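PDB 3WQB: aeromonas extracellular serine protease from Aeromonas sobria, which cleaves peptide bonds after paired basic residues, one of them lysine, as a calcium-binding, kexin- and furin-like serine protease whose targets include host plasma proteins. Local coordinates for residues T65-Q70 against L349-P354; V183-A188 against N508-Q513; S480-R485 against G527-R532. The protein carries 1 engineered substitution. All blocks are in the same frame, centred on the assembly; numbering follows the deposited sequence.

Contact 1 of 3, residues T65-Q70 against L349-P354; sequences TGVLGQ and LMSAYP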
# COMPACT_ATOMS: atom_id res chain seq x y z
N THR A 65 5.33 -11.98 -27.80
CA THR A 65 4.37 -11.47 -28.79
C THR A 65 4.39 -9.94 -28.91
O THR A 65 3.51 -9.36 -29.55
CB THR A 65 2.91 -11.94 -28.52
OG1 THR A 65 2.48 -11.45 -27.24
CG2 THR A 65 2.79 -13.47 -28.56
N GLY A 66 5.38 -9.30 -28.30
CA GLY A 66 5.57 -7.86 -28.48
C GLY A 66 4.69 -6.98 -27.61
O GLY A 66 4.58 -5.77 -27.86
N VAL A 67 4.05 -7.57 -26.60
CA VAL A 67 3.32 -6.81 -25.58
C VAL A 67 4.34 -6.32 -24.55
O VAL A 67 4.86 -7.10 -23.75
CB VAL A 67 2.22 -7.66 -24.91
CG1 VAL A 67 1.52 -6.86 -23.81
CG2 VAL A 67 1.19 -8.15 -25.94
N LEU A 68 4.61 -5.02 -24.59
CA LEU A 68 5.76 -4.46 -23.88
C LEU A 68 5.48 -3.14 -23.16
O LEU A 68 6.41 -2.48 -22.70
CB LEU A 68 6.93 -4.30 -24.86
CG LEU A 68 7.55 -5.56 -25.46
CD1 LEU A 68 8.58 -5.19 -26.52
CD2 LEU A 68 8.16 -6.47 -24.40
N GLY A 69 4.21 -2.75 -23.07
CA GLY A 69 3.87 -1.52 -22.37
C GLY A 69 3.87 -0.26 -23.21
O GLY A 69 3.75 0.83 -22.69
N GLN A 70 4.01 -0.42 -24.53
CA GLN A 70 4.01 0.71 -25.45
C GLN A 70 2.77 1.58 -25.30
O GLN A 70 1.64 1.07 -25.20
CB GLN A 70 4.18 0.23 -26.90
CG GLN A 70 3.13 -0.79 -27.42
CD GLN A 70 3.50 -2.26 -27.22
OE1 GLN A 70 4.17 -2.64 -26.26
NE2 GLN A 70 3.03 -3.11 -28.12
N LEU A 349 -0.83 -5.14 -19.84
CA LEU A 349 -2.22 -5.36 -20.19
C LEU A 349 -2.81 -4.16 -20.90
O LEU A 349 -3.51 -4.31 -21.91
CB LEU A 349 -3.04 -5.68 -18.94
CG LEU A 349 -2.65 -6.95 -18.19
CD1 LEU A 349 -3.60 -7.14 -17.04
CD2 LEU A 349 -2.63 -8.17 -19.07
N MET A 350 -2.54 -2.97 -20.38
CA MET A 350 -3.03 -1.75 -21.00
C MET A 350 -2.50 -1.58 -22.41
O MET A 350 -3.22 -1.12 -23.29
CB MET A 350 -2.66 -0.53 -20.16
CG MET A 350 -3.42 -0.43 -18.85
SD MET A 350 -2.78 0.95 -17.90
CE MET A 350 -4.03 1.05 -16.62
N SER A 351 -1.25 -1.96 -22.65
CA SER A 351 -0.69 -1.80 -23.99
C SER A 351 -1.33 -2.76 -24.99
O SER A 351 -1.47 -2.42 -26.17
CB SER A 351 0.83 -1.93 -24.00
OG SER A 351 1.29 -3.26 -23.78
N ALA A 352 -1.70 -3.95 -24.52
CA ALA A 352 -2.34 -4.98 -25.35
C ALA A 352 -3.81 -4.67 -25.62
O ALA A 352 -4.33 -4.99 -26.70
CB ALA A 352 -2.21 -6.34 -24.70
N TYR A 353 -4.47 -4.05 -24.64
CA TYR A 353 -5.90 -3.80 -24.69
C TYR A 353 -6.18 -2.40 -24.15
O TYR A 353 -6.67 -2.25 -23.02
CB TYR A 353 -6.67 -4.88 -23.92
CG TYR A 353 -6.58 -6.22 -24.61
CD1 TYR A 353 -7.41 -6.52 -25.69
CD2 TYR A 353 -5.61 -7.15 -24.24
CE1 TYR A 353 -7.30 -7.72 -26.36
CE2 TYR A 353 -5.49 -8.37 -24.91
CZ TYR A 353 -6.34 -8.64 -25.96
OH TYR A 353 -6.22 -9.83 -26.63
N PRO A 354 -5.89 -1.37 -24.96
CA PRO A 354 -5.92 0.01 -24.47
C PRO A 354 -7.30 0.56 -24.14
O PRO A 354 -7.39 1.63 -23.53
CB PRO A 354 -5.28 0.80 -25.62
CG PRO A 354 -5.43 -0.06 -26.81
CD PRO A 354 -5.35 -1.47 -26.33

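Contact 2 of 3, residues V183-A188 against N508-Q513; sequences VDPRSA and NSLVGQ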
# COMPACT_ATOMS: atom_id res chain seq x y z
N VAL A 183 1.04 3.03 15.09
CA VAL A 183 0.79 2.37 16.38
C VAL A 183 -0.51 2.85 17.02
O VAL A 183 -0.95 2.30 18.04
CB VAL A 183 1.98 2.52 17.38
CG1 VAL A 183 3.22 1.84 16.82
CG2 VAL A 183 2.26 3.98 17.69
N ASP A 184 -1.13 3.86 16.42
CA ASP A 184 -2.43 4.33 16.85
C ASP A 184 -3.33 4.44 15.63
O ASP A 184 -2.88 4.83 14.56
CB ASP A 184 -2.34 5.69 17.56
CG ASP A 184 -1.71 5.58 18.94
OD1 ASP A 184 -0.54 5.97 19.06
OD2 ASP A 184 -2.38 5.09 19.89
N PRO A 185 -4.61 4.07 15.79
CA PRO A 185 -5.52 4.03 14.66
C PRO A 185 -5.79 5.43 14.12
O PRO A 185 -5.77 6.41 14.87
CB PRO A 185 -6.79 3.42 15.25
CG PRO A 185 -6.74 3.81 16.69
CD PRO A 185 -5.29 3.73 17.06
N ARG A 186 -6.03 5.51 12.83
CA ARG A 186 -6.41 6.77 12.22
C ARG A 186 -7.75 6.70 11.53
O ARG A 186 -8.12 5.67 10.99
CB ARG A 186 -5.33 7.23 11.25
CG ARG A 186 -4.15 7.86 11.95
CD ARG A 186 -3.05 8.16 10.98
NE ARG A 186 -1.82 8.52 11.67
CZ ARG A 186 -1.09 9.60 11.39
NH1 ARG A 186 -1.45 10.43 10.42
NH2 ARG A 186 0.01 9.84 12.08
N SER A 187 -8.48 7.81 11.58
CA SER A 187 -9.63 8.01 10.72
C SER A 187 -9.17 8.26 9.27
O SER A 187 -8.09 8.82 9.05
CB SER A 187 -10.45 9.20 11.23
OG SER A 187 -11.42 9.59 10.27
N ALA A 188 -9.96 7.83 8.29
CA ALA A 188 -9.62 8.09 6.89
C ALA A 188 -10.29 9.36 6.34
O ALA A 188 -10.11 9.72 5.17
CB ALA A 188 -9.98 6.88 6.03
N ASN A 508 -1.85 -7.05 16.21
CA ASN A 508 -1.27 -6.10 15.29
C ASN A 508 -0.50 -5.00 16.02
O ASN A 508 -0.31 -5.07 17.24
CB ASN A 508 -2.39 -5.50 14.45
CG ASN A 508 -3.47 -4.90 15.31
OD1 ASN A 508 -3.24 -3.89 15.98
ND2 ASN A 508 -4.64 -5.53 15.32
N SER A 509 -0.03 -4.02 15.26
CA SER A 509 0.87 -2.99 15.78
C SER A 509 0.19 -1.80 16.45
O SER A 509 0.87 -0.81 16.75
CB SER A 509 1.81 -2.52 14.67
OG SER A 509 1.12 -1.74 13.71
N LEU A 510 -1.12 -1.88 16.69
CA LEU A 510 -1.81 -0.79 17.40
C LEU A 510 -1.53 -0.79 18.90
O LEU A 510 -2.44 -0.81 19.72
CB LEU A 510 -3.32 -0.82 17.12
CG LEU A 510 -3.74 -0.62 15.67
CD1 LEU A 510 -5.24 -0.76 15.53
CD2 LEU A 510 -3.27 0.75 15.16
N VAL A 511 -0.25 -0.71 19.23
CA VAL A 511 0.23 -0.78 20.62
C VAL A 511 0.40 0.61 21.26
O VAL A 511 0.96 0.73 22.35
CB VAL A 511 1.55 -1.58 20.70
CG1 VAL A 511 1.35 -3.02 20.23
CG2 VAL A 511 2.67 -0.88 19.90
N GLY A 512 -0.09 1.64 20.57
CA GLY A 512 0.09 3.03 20.99
C GLY A 512 -0.50 3.38 22.34
O GLY A 512 -0.03 4.32 22.99
N GLN A 513 -1.52 2.65 22.78
CA GLN A 513 -2.09 2.92 24.11
C GLN A 513 -1.09 2.57 25.20
O GLN A 513 -0.94 3.33 26.17
CB GLN A 513 -3.39 2.15 24.31
CG GLN A 513 -4.49 2.56 23.36
CD GLN A 513 -5.61 1.53 23.29
OE1 GLN A 513 -5.37 0.35 23.02
NE2 GLN A 513 -6.83 1.98 23.54

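Contact 3 of 3, residues S480-R485 against G527-R532; sequences SLDHQR and GLRDMR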
# COMPACT_ATOMS: atom_id res chain seq x y z
N SER A 480 -16.13 2.29 14.93
CA SER A 480 -15.87 3.09 16.12
C SER A 480 -16.17 2.23 17.34
O SER A 480 -17.23 1.61 17.43
CB SER A 480 -16.73 4.36 16.13
OG SER A 480 -16.37 5.17 15.03
N LEU A 481 -15.21 2.18 18.26
CA LEU A 481 -15.35 1.41 19.49
C LEU A 481 -14.39 1.94 20.55
O LEU A 481 -13.41 2.61 20.22
CB LEU A 481 -15.13 -0.10 19.23
CG LEU A 481 -13.79 -0.59 18.68
CD1 LEU A 481 -12.75 -0.71 19.79
CD2 LEU A 481 -13.98 -1.94 18.00
N ASP A 482 -14.69 1.63 21.80
CA ASP A 482 -13.76 1.85 22.90
C ASP A 482 -13.21 0.53 23.39
O ASP A 482 -13.96 -0.43 23.57
CB ASP A 482 -14.45 2.55 24.07
CG ASP A 482 -14.82 3.99 23.78
OD1 ASP A 482 -14.23 4.60 22.86
OD2 ASP A 482 -15.69 4.51 24.49
N HIS A 483 -11.90 0.48 23.59
CA HIS A 483 -11.23 -0.69 24.15
C HIS A 483 -9.83 -0.30 24.57
O HIS A 483 -9.11 0.38 23.83
CB HIS A 483 -11.17 -1.84 23.14
CG HIS A 483 -10.75 -3.14 23.73
ND1 HIS A 483 -9.44 -3.45 24.00
CD2 HIS A 483 -11.48 -4.23 24.09
CE1 HIS A 483 -9.37 -4.67 24.52
NE2 HIS A 483 -10.59 -5.16 24.58
N GLN A 484 -9.44 -0.74 25.77
CA GLN A 484 -8.18 -0.32 26.38
C GLN A 484 -6.91 -1.01 25.87
O GLN A 484 -5.81 -0.56 26.16
CB GLN A 484 -8.26 -0.48 27.91
CG GLN A 484 -9.27 0.41 28.61
CD GLN A 484 -9.52 -0.04 30.03
OE1 GLN A 484 -9.57 -1.24 30.33
NE2 GLN A 484 -9.68 0.93 30.93
N ARG A 485 -7.07 -2.11 25.13
CA ARG A 485 -5.93 -2.80 24.51
C ARG A 485 -6.28 -3.27 23.10
O ARG A 485 -6.57 -4.45 22.86
CB ARG A 485 -5.42 -3.94 25.40
CG ARG A 485 -4.13 -4.56 24.89
CD ARG A 485 -3.44 -5.44 25.92
NE ARG A 485 -4.10 -6.73 26.07
CZ ARG A 485 -3.50 -7.84 26.48
NH1 ARG A 485 -2.21 -7.84 26.82
NH2 ARG A 485 -4.21 -8.97 26.56
N GLY A 527 -9.88 4.18 21.59
CA GLY A 527 -10.25 3.05 20.76
C GLY A 527 -10.20 3.44 19.30
O GLY A 527 -9.32 4.18 18.87
N LEU A 528 -11.16 2.95 18.53
CA LEU A 528 -11.23 3.24 17.10
C LEU A 528 -12.26 4.33 16.87
O LEU A 528 -13.30 4.33 17.51
CB LEU A 528 -11.64 1.99 16.32
CG LEU A 528 -10.80 0.73 16.46
CD1 LEU A 528 -11.33 -0.36 15.54
CD2 LEU A 528 -9.32 1.00 16.19
N ARG A 529 -11.94 5.25 15.97
CA ARG A 529 -12.86 6.32 15.59
C ARG A 529 -12.90 6.39 14.06
O ARG A 529 -11.95 6.89 13.44
CB ARG A 529 -12.43 7.67 16.18
CG ARG A 529 -12.57 7.79 17.71
CD ARG A 529 -14.01 7.60 18.16
NE ARG A 529 -14.21 7.78 19.60
CZ ARG A 529 -14.08 6.81 20.51
NH1 ARG A 529 -13.74 5.58 20.15
NH2 ARG A 529 -14.29 7.08 21.79
N ASP A 530 -13.96 5.85 13.47
CA ASP A 530 -14.10 5.76 12.00
C ASP A 530 -12.84 5.16 11.35
O ASP A 530 -12.35 5.65 10.33
CB ASP A 530 -14.40 7.13 11.37
CG ASP A 530 -15.78 7.66 11.72
OD1 ASP A 530 -16.69 6.87 12.06
OD2 ASP A 530 -15.95 8.90 11.64
N MET A 531 -12.31 4.10 11.96
CA MET A 531 -11.19 3.41 11.34
C MET A 531 -11.70 2.63 10.15
O MET A 531 -12.63 1.84 10.28
CB MET A 531 -10.48 2.48 12.31
CG MET A 531 -9.25 1.88 11.66
SD MET A 531 -8.40 0.67 12.66
CE MET A 531 -7.80 -0.42 11.38
N ARG A 532 -11.09 2.85 8.99
CA ARG A 532 -11.57 2.24 7.75
C ARG A 532 -10.80 0.97 7.41
O ARG A 532 -9.57 0.90 7.61
CB ARG A 532 -11.52 3.23 6.58
CG ARG A 532 -12.31 2.77 5.36
CD ARG A 532 -12.29 3.80 4.25
NE ARG A 532 -10.92 4.10 3.86
CZ ARG A 532 -10.55 5.14 3.12
NH1 ARG A 532 -11.47 5.99 2.68
NH2 ARG A 532 -9.27 5.32 2.83
O HOH W 1 -17.32 4.27 12.58

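Contact 1 of 3, residues T65-Q70 against L349-P354
Ser351, in the last turn of helix 335-352, turns its hydroxyl to the backbone of Gly69 in the loop that leads from helix 60-64 to strand 73-77, a surface contact within the subtilisin domain. The helix 60-64 closes in a Schellman motif whose C-prime residue is Gly66, with Val67 N bonded to Ala62 O and Gly66 N to His63 O; the chain then runs past the side of helix 335-352. OG of Ser351 stands between its own backbone N and carbonyl carbon (chi1 72°), where it accepts from Gly69 N at 3.0 Å. That bond is clearly bent, with 139° at the hydrogen. The same hydroxyl is hydrogen-bonded to Leu348 O in the preceding turn, so it joins the helix backbone to the loop.

Beside this polar point lies a small apolar one. CG1 of Val67 passes 3.6 Å from Ser351 OG and meets Ala352 CB at 3.9 Å, while CG2 approaches the same methyl. Leu423 of helix 419-426 also touches Ala352.

Gln70 folds back over its own loop, its chain bent at chi2 (-91°). Its amide fixes the loop at two points: NE2 donates to Gly66 O at 3.1 Å, and OE1 accepts from Leu68 N at 2.9 Å. The Gln70 backbone reaches the helix as well, its O lying 3.3 Å from Ser351 CB.

Contact 2 of 3, residues V183-A188 against N508-Q513
Val183 O is met by three groups of the 508-513 turn, yet the geometry grants it one conventional hydrogen bond across the contact: Gly512 N donates at 2.8 Å, tilted 32° from the carbonyl plane. Val511 N, at 3.3 Å from Val183 O, is too poorly angled to bond, and Leu510 CA adds a CA-H...O contact of 3.3 Å. The turn is built from an inverse gamma turn centred on Leu510 and an Asx turn in which Asn508 OD1 accepts from Leu510 N. In return, Val183 CA points its hydrogen at Ser509 O, 3.2 Å away.

Side chains flank this backbone junction. Val183 CG1 meets Val511 CG2 obliquely at 4.1 Å, and Leu510 CD2 rests 3.6 Å from Pro185 N. CG of Asp184 is anti to the carbonyl carbon, beside the backbone N (chi1 -72°), and its carboxylate lies against Gly512, where glycine brings no side chain; OD2, 3.4 Å from Gly512 CA, is hydrogen-bonded to Thr525.

The contact joins the subtilisin domain to the P-domain: the loop between strand 173-179 and helix 191-205 packs at the start of helix 512-520, with Leu230 of strand 228-233 beside both valines and strand 527-535 against Pro185.

Contact 3 of 3, residues S480-R485 against G527-R532
CG of Arg529 lies anti to the carbonyl carbon (chi1 -69°) and the chain bends at chi2; its guanidinium meets Asp482. It grips the carboxylate end-on, both nitrogens going to OD1: NH2 at 2.7 Å on the syn lone pair, NH1 at 2.9 Å nearly along the C-O axis. OD1 lies close to the guanidinium plane, although the two planar groups are turned 35° apart. The other oxygen, OD2, forms a salt bridge with Lys526, so the aspartate probably remains ionised between two positive charges. NH1 also donates to Leu528 O, which Leu481 N approaches from the opposite face of the carbonyl plane.

Strands 471-482 and 527-535 run antiparallel in the beta-sandwich P-domain. Leu481 and Leu528 form a hydrogen-bonded pair, Leu528 N to Leu481 O measuring 2.8 Å, and their side chains lie side by side, CD2 of Leu481 being 3.9 Å from CD1 of Leu528. In the adjoining non-hydrogen-bonded pair Gly527, which brings no side chain, faces Asp482; its CA makes a CA-H...O contact of 3.2 Å with Leu481 O. Just past the strand, His483 NE2 is hydrogen-bonded to Asp553, a ligand of the third calcium ion.

At the corner, Asp530 and Met531 both face Val479 in a G1 beta bulge. Asp530 N donates to Ser480 OG at 3.0 Å and 167°, and a water 2.8 Å from that OG donates to Asp530 OD1 at 2.7 Å.

Overall arrangement
Contact 1 is a surface contact inside the subtilisin domain, its centre about 41 Å from that of contact 2 and about 45 Å from that of contact 3, on the other side of the chain's centre. Contacts 2 and 3 are buried, touching neighbours, centres about 9 Å apart: Gln513 NE2 lies 2.8 Å from His483 O, a probable hydrogen bond, and Pro185 packs on Gly527. Helix 512-520 leads on to strand 527-535, linking the domain junction of contact 2 to the P-domain sheet of contact 3. One side-chain hydroxyl links helix and loop in contact 1, contact 2 combines one backbone hydrogen bond with CA-H...O contacts and apolar packing, and contact 3 combines strand pairing with a salt bridge.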